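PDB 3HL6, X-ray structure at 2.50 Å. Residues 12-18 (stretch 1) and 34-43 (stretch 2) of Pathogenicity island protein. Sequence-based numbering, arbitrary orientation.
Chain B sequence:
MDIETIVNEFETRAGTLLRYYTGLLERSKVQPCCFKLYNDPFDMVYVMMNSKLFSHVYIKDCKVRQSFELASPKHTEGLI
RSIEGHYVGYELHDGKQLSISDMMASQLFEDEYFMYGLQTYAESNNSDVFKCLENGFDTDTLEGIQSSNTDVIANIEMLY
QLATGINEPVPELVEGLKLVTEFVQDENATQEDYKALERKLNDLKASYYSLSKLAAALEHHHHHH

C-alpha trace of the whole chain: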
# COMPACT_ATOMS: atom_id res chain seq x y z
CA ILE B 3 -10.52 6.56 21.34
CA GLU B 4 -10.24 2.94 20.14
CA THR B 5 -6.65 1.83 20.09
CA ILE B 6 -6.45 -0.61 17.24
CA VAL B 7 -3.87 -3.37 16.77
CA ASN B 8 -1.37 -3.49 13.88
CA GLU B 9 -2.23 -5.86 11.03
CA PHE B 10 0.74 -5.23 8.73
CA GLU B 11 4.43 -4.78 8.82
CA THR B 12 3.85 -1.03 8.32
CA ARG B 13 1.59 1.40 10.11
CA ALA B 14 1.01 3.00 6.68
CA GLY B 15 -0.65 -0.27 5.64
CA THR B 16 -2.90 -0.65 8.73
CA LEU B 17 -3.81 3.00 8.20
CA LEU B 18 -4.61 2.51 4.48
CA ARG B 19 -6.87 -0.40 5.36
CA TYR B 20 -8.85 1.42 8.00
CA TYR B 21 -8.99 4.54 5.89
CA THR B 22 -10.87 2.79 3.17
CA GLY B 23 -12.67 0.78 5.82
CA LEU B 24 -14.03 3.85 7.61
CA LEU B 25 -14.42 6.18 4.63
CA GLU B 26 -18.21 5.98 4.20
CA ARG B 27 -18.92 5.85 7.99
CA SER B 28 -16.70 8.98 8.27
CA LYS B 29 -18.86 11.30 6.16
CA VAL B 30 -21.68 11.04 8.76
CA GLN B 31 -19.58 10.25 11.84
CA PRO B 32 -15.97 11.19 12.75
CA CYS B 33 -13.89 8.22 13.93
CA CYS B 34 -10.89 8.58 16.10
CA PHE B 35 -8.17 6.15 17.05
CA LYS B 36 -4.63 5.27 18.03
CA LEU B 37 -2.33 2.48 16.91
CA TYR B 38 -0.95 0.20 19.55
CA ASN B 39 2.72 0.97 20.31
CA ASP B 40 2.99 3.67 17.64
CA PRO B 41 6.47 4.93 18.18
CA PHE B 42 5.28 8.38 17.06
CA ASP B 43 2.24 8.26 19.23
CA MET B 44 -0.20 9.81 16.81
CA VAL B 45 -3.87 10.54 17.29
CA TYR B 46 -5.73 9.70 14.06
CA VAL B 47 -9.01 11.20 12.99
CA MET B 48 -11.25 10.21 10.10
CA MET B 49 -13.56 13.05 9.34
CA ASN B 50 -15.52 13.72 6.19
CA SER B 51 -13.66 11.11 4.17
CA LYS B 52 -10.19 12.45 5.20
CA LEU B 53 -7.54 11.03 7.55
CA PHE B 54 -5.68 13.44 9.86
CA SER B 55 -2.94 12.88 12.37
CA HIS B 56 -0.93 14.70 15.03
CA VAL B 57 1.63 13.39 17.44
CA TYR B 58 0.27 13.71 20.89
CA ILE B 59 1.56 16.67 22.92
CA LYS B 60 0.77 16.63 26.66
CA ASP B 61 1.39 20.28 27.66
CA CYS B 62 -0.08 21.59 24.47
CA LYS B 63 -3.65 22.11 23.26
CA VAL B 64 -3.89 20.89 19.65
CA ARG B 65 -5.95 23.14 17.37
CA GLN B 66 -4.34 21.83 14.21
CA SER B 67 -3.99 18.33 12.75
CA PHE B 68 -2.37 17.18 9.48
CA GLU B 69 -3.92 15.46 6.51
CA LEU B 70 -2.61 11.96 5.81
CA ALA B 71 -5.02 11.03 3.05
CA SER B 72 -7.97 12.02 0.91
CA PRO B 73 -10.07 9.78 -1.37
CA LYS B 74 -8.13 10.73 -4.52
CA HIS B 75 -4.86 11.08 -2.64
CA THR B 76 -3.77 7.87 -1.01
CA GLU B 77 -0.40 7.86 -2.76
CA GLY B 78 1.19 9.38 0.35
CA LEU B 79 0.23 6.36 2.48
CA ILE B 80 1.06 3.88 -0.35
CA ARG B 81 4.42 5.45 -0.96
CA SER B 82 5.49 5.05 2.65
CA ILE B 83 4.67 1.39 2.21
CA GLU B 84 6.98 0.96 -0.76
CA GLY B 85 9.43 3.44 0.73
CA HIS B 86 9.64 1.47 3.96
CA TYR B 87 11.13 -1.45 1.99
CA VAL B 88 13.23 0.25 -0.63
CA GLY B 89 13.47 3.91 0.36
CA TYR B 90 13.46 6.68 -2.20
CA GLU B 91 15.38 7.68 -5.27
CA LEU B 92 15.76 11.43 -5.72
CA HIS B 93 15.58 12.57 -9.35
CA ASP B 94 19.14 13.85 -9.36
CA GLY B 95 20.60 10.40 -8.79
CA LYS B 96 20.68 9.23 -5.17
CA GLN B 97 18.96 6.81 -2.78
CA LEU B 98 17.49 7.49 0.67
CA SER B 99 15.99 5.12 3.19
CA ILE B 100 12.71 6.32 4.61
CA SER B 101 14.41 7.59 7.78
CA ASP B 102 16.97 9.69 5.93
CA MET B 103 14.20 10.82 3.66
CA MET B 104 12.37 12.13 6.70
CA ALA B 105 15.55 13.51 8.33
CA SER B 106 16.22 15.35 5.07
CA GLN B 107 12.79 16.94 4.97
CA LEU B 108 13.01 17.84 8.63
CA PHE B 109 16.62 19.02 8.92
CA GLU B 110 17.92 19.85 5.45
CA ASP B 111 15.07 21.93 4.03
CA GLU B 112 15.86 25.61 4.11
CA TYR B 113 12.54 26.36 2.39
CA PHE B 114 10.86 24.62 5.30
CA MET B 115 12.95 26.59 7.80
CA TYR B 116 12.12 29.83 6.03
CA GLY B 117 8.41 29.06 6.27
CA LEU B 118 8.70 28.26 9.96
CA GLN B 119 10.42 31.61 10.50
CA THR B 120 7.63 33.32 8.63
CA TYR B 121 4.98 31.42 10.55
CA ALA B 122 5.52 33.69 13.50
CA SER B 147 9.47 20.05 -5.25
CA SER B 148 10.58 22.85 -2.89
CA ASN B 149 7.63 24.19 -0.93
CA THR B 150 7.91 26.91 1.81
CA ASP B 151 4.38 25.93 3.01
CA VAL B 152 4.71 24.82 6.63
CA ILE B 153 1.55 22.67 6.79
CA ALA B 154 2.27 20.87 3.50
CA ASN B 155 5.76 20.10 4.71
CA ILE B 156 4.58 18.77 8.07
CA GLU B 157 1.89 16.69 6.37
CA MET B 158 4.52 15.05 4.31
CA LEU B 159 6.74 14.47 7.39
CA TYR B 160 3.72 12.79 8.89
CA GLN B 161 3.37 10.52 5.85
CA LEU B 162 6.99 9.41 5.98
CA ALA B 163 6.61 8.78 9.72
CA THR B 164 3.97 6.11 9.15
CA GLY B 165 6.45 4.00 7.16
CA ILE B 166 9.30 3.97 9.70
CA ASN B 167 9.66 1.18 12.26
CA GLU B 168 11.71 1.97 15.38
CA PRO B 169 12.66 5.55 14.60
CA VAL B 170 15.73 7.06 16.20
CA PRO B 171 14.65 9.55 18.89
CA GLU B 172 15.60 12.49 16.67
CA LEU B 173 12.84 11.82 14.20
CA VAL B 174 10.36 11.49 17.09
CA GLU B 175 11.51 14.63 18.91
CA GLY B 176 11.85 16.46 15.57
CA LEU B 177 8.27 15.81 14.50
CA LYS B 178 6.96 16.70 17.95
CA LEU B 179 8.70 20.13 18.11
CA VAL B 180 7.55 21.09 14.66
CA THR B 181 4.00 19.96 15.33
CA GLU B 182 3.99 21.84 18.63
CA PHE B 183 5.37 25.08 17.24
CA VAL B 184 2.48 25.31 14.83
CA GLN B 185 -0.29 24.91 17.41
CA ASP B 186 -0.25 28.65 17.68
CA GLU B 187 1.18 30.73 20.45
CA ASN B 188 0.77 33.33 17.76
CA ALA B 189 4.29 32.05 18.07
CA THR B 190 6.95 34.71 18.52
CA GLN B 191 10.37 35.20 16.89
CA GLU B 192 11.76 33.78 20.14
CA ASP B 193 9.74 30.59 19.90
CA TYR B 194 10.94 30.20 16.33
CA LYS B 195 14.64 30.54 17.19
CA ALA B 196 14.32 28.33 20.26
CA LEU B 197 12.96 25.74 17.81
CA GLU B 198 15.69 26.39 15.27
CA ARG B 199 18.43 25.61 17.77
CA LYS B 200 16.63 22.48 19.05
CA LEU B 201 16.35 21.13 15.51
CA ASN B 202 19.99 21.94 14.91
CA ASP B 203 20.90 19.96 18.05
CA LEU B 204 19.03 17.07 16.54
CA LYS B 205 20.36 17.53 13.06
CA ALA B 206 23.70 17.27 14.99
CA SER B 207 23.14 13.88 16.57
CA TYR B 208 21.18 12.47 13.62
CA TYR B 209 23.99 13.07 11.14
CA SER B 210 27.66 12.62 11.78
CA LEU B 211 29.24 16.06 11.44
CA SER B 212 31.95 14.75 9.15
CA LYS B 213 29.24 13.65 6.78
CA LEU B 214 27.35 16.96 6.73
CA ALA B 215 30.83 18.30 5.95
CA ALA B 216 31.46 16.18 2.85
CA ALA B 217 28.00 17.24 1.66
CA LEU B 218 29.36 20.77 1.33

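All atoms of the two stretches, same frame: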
# COMPACT_ATOMS: atom_id res chain seq x y z
N THR B 12 3.78 -2.49 8.19
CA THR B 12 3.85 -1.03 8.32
C THR B 12 2.58 -0.45 8.89
O THR B 12 1.48 -0.93 8.61
CB THR B 12 4.14 -0.29 6.96
OG1 THR B 12 2.98 -0.35 6.11
CG2 THR B 12 5.34 -0.88 6.25
N ARG B 13 2.73 0.61 9.68
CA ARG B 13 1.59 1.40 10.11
C ARG B 13 0.85 2.01 8.92
O ARG B 13 -0.38 2.13 8.96
CB ARG B 13 2.03 2.53 11.03
CG ARG B 13 2.10 2.18 12.53
CD ARG B 13 2.90 3.29 13.22
NE ARG B 13 4.31 2.95 13.12
CZ ARG B 13 5.27 3.77 12.75
NH1 ARG B 13 6.53 3.34 12.69
NH2 ARG B 13 5.00 5.03 12.46
N ALA B 14 1.61 2.39 7.88
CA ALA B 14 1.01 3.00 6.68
C ALA B 14 -0.02 2.05 6.12
O ALA B 14 -1.13 2.47 5.85
CB ALA B 14 2.08 3.37 5.63
N GLY B 15 0.32 0.76 6.02
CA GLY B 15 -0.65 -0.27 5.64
C GLY B 15 -1.91 -0.45 6.50
O GLY B 15 -3.01 -0.58 5.96
N THR B 16 -1.77 -0.49 7.83
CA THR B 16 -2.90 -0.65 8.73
C THR B 16 -3.75 0.59 8.55
O THR B 16 -4.96 0.53 8.52
CB THR B 16 -2.46 -0.75 10.24
OG1 THR B 16 -1.63 -1.89 10.47
CG2 THR B 16 -3.67 -0.82 11.17
N LEU B 17 -3.10 1.74 8.43
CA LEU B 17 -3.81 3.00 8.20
C LEU B 17 -4.56 3.05 6.86
O LEU B 17 -5.68 3.56 6.80
CB LEU B 17 -2.84 4.17 8.27
CG LEU B 17 -2.40 4.57 9.66
CD1 LEU B 17 -1.26 5.58 9.55
CD2 LEU B 17 -3.60 5.16 10.45
N LEU B 18 -3.95 2.53 5.79
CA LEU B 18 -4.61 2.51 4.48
C LEU B 18 -5.85 1.64 4.56
O LEU B 18 -6.90 1.98 4.04
CB LEU B 18 -3.64 2.01 3.37
CG LEU B 18 -4.06 2.13 1.88
CD1 LEU B 18 -4.35 3.57 1.56
CD2 LEU B 18 -3.01 1.58 0.87
N CYS B 34 -12.01 8.04 15.39
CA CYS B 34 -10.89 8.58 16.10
C CYS B 34 -10.15 7.43 16.78
O CYS B 34 -10.75 6.64 17.51
CB CYS B 34 -11.38 9.61 17.10
SG CYS B 34 -10.06 10.38 17.98
N PHE B 35 -8.86 7.31 16.52
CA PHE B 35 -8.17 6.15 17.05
C PHE B 35 -6.69 6.36 17.29
O PHE B 35 -6.14 7.41 16.98
CB PHE B 35 -8.44 4.91 16.19
CG PHE B 35 -7.98 5.04 14.78
CD1 PHE B 35 -8.79 5.63 13.82
CD2 PHE B 35 -6.75 4.56 14.40
CE1 PHE B 35 -8.38 5.73 12.51
CE2 PHE B 35 -6.33 4.67 13.08
CZ PHE B 35 -7.15 5.25 12.14
N LYS B 36 -6.07 5.36 17.90
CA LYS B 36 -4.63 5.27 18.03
C LYS B 36 -4.22 3.89 17.53
O LYS B 36 -5.04 2.97 17.50
CB LYS B 36 -4.20 5.47 19.48
CG LYS B 36 -4.98 6.57 20.18
CD LYS B 36 -4.13 7.36 21.18
CE LYS B 36 -3.69 6.49 22.38
NZ LYS B 36 -3.40 7.30 23.60
N LEU B 37 -2.97 3.78 17.12
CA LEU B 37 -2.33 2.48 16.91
C LEU B 37 -1.59 2.01 18.16
O LEU B 37 -0.92 2.78 18.85
CB LEU B 37 -1.35 2.53 15.74
CG LEU B 37 -2.00 2.35 14.38
CD1 LEU B 37 -2.85 1.13 14.40
CD2 LEU B 37 -2.91 3.51 14.17
N TYR B 38 -1.68 0.72 18.43
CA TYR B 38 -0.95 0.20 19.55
C TYR B 38 0.57 0.22 19.37
O TYR B 38 1.09 -0.33 18.41
CB TYR B 38 -1.48 -1.17 19.97
CG TYR B 38 -1.04 -1.44 21.37
CD1 TYR B 38 -1.62 -0.75 22.45
CD2 TYR B 38 -0.01 -2.34 21.63
CE1 TYR B 38 -1.19 -0.98 23.76
CE2 TYR B 38 0.42 -2.58 22.93
CZ TYR B 38 -0.17 -1.89 23.98
OH TYR B 38 0.28 -2.14 25.25
N ASN B 39 1.26 0.87 20.30
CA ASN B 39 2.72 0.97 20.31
C ASN B 39 3.26 1.67 19.05
O ASN B 39 4.22 1.24 18.41
CB ASN B 39 3.36 -0.40 20.54
CG ASN B 39 4.01 -0.55 21.95
OD1 ASN B 39 4.00 0.37 22.76
ND2 ASN B 39 4.57 -1.72 22.21
N ASP B 40 2.59 2.76 18.69
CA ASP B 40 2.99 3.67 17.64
C ASP B 40 4.18 4.43 18.15
O ASP B 40 4.03 5.23 19.07
CB ASP B 40 1.85 4.65 17.42
CG ASP B 40 2.07 5.59 16.24
OD1 ASP B 40 3.20 5.63 15.69
OD2 ASP B 40 1.09 6.28 15.89
N PRO B 41 5.36 4.25 17.55
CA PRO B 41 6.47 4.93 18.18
C PRO B 41 6.35 6.45 18.07
O PRO B 41 7.15 7.15 18.66
CB PRO B 41 7.69 4.42 17.40
CG PRO B 41 7.18 4.00 16.08
CD PRO B 41 5.75 3.54 16.31
N PHE B 42 5.37 6.96 17.33
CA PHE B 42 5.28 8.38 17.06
C PHE B 42 4.06 8.89 17.75
O PHE B 42 3.83 10.10 17.79
CB PHE B 42 5.11 8.65 15.55
CG PHE B 42 6.41 8.78 14.80
CD1 PHE B 42 7.12 9.96 14.82
CD2 PHE B 42 6.89 7.73 14.05
CE1 PHE B 42 8.31 10.08 14.11
CE2 PHE B 42 8.08 7.84 13.33
CZ PHE B 42 8.79 9.02 13.37
N ASP B 43 3.26 7.96 18.26
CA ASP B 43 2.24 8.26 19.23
C ASP B 43 1.19 9.21 18.67
O ASP B 43 0.85 10.23 19.27
CB ASP B 43 2.90 8.92 20.41
CG ASP B 43 2.16 8.67 21.69
OD1 ASP B 43 0.97 8.28 21.64
OD2 ASP B 43 2.81 8.88 22.74
O HOH W 1 2.93 6.62 13.12

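Two segments that share no direct hydrogen bond can still be joined, provided that side chains bridge the gap their backbones leave open. The contact between the first turns of a helix and a strand in this pathogenicity island protein is a compact example. Helix 13-18 and strand 34-37 run nearly antiparallel, at 154° between their N-to-C directions, and their axes come no closer than 10.7 Å. The nearest CA atoms, those of R13 and L37, are 7.9 Å apart, so the junction belongs to side chains.

Each backbone is first organised by its own bonds. T12 caps the helix: with chi1 in the p well, its OG1 accepts from G15 N at 2.9 Å, serving an amide that has no carbonyl one turn earlier in the helix to bond to. The regular pattern follows, with L17 N to R13 O and L18 N to A14 O both at 2.8 Å. Beyond the strand, a type II turn spans L37 to D40, with N39 at positive phi, as asparagine tolerates well. A type I turn from D40 to D43 comes next, closed by D43 N to D40 O at 2.9 Å. Within it, D40 OD1 accepts from F42 N at 3.0 Å, which ties the carboxylate to the turn's own backbone.

The apolar part of the contact lies where helix faces strand. F35 and L37, two residues apart as strand alternation requires, both point their CA-to-CB bonds toward the helix, whereas the intervening K36 takes no part and remains partly exposed. L17 leaves its backbone sideways, yet its end comes nearer the strand: CD2 lies 3.8 Å from F35 CE2, at the edge of the ring, and 4.1 Å from L37 CD2. T16, the residue before L17, adds to the patch, its CG2 meeting L37 CD1 at 3.9 Å. Threonine suits this position because its methyl can join the apolar packing while OG1 is hydrogen-bonded elsewhere in the structure.

R13 contributes the largest share, with 101 Å² covered by the other stretch out of 310 Å² summed over both sides. Its long side chain reaches past the end of the strand to the consecutive turns. R13 CD approaches D40 OD1 at 3.4 Å, and R13 NH2 forms a long salt bridge with D40 OD1 at 3.7 Å. Because this oxygen lies well out of the guanidinium plane, the attraction is one of charge, with no N-H directed at it. Water 1 supplies the directed link, accepting from R13 NH2 at 2.7 Å and donating to D40 OD1 at 2.8 Å. The flat guanidinium also packs against apolar neighbours: P41 CG sits over one face, 3.5 Å from R13 NH1, and R13 NH2 lies at the edge of the F42 ring, 3.7 Å from F42 CD2. Arginine thus combines reach, charge and a flat surface, and a buried charge is met by a carboxylate and a bridging water, and NH2 of R13 is also hydrogen-bonded elsewhere in the structure.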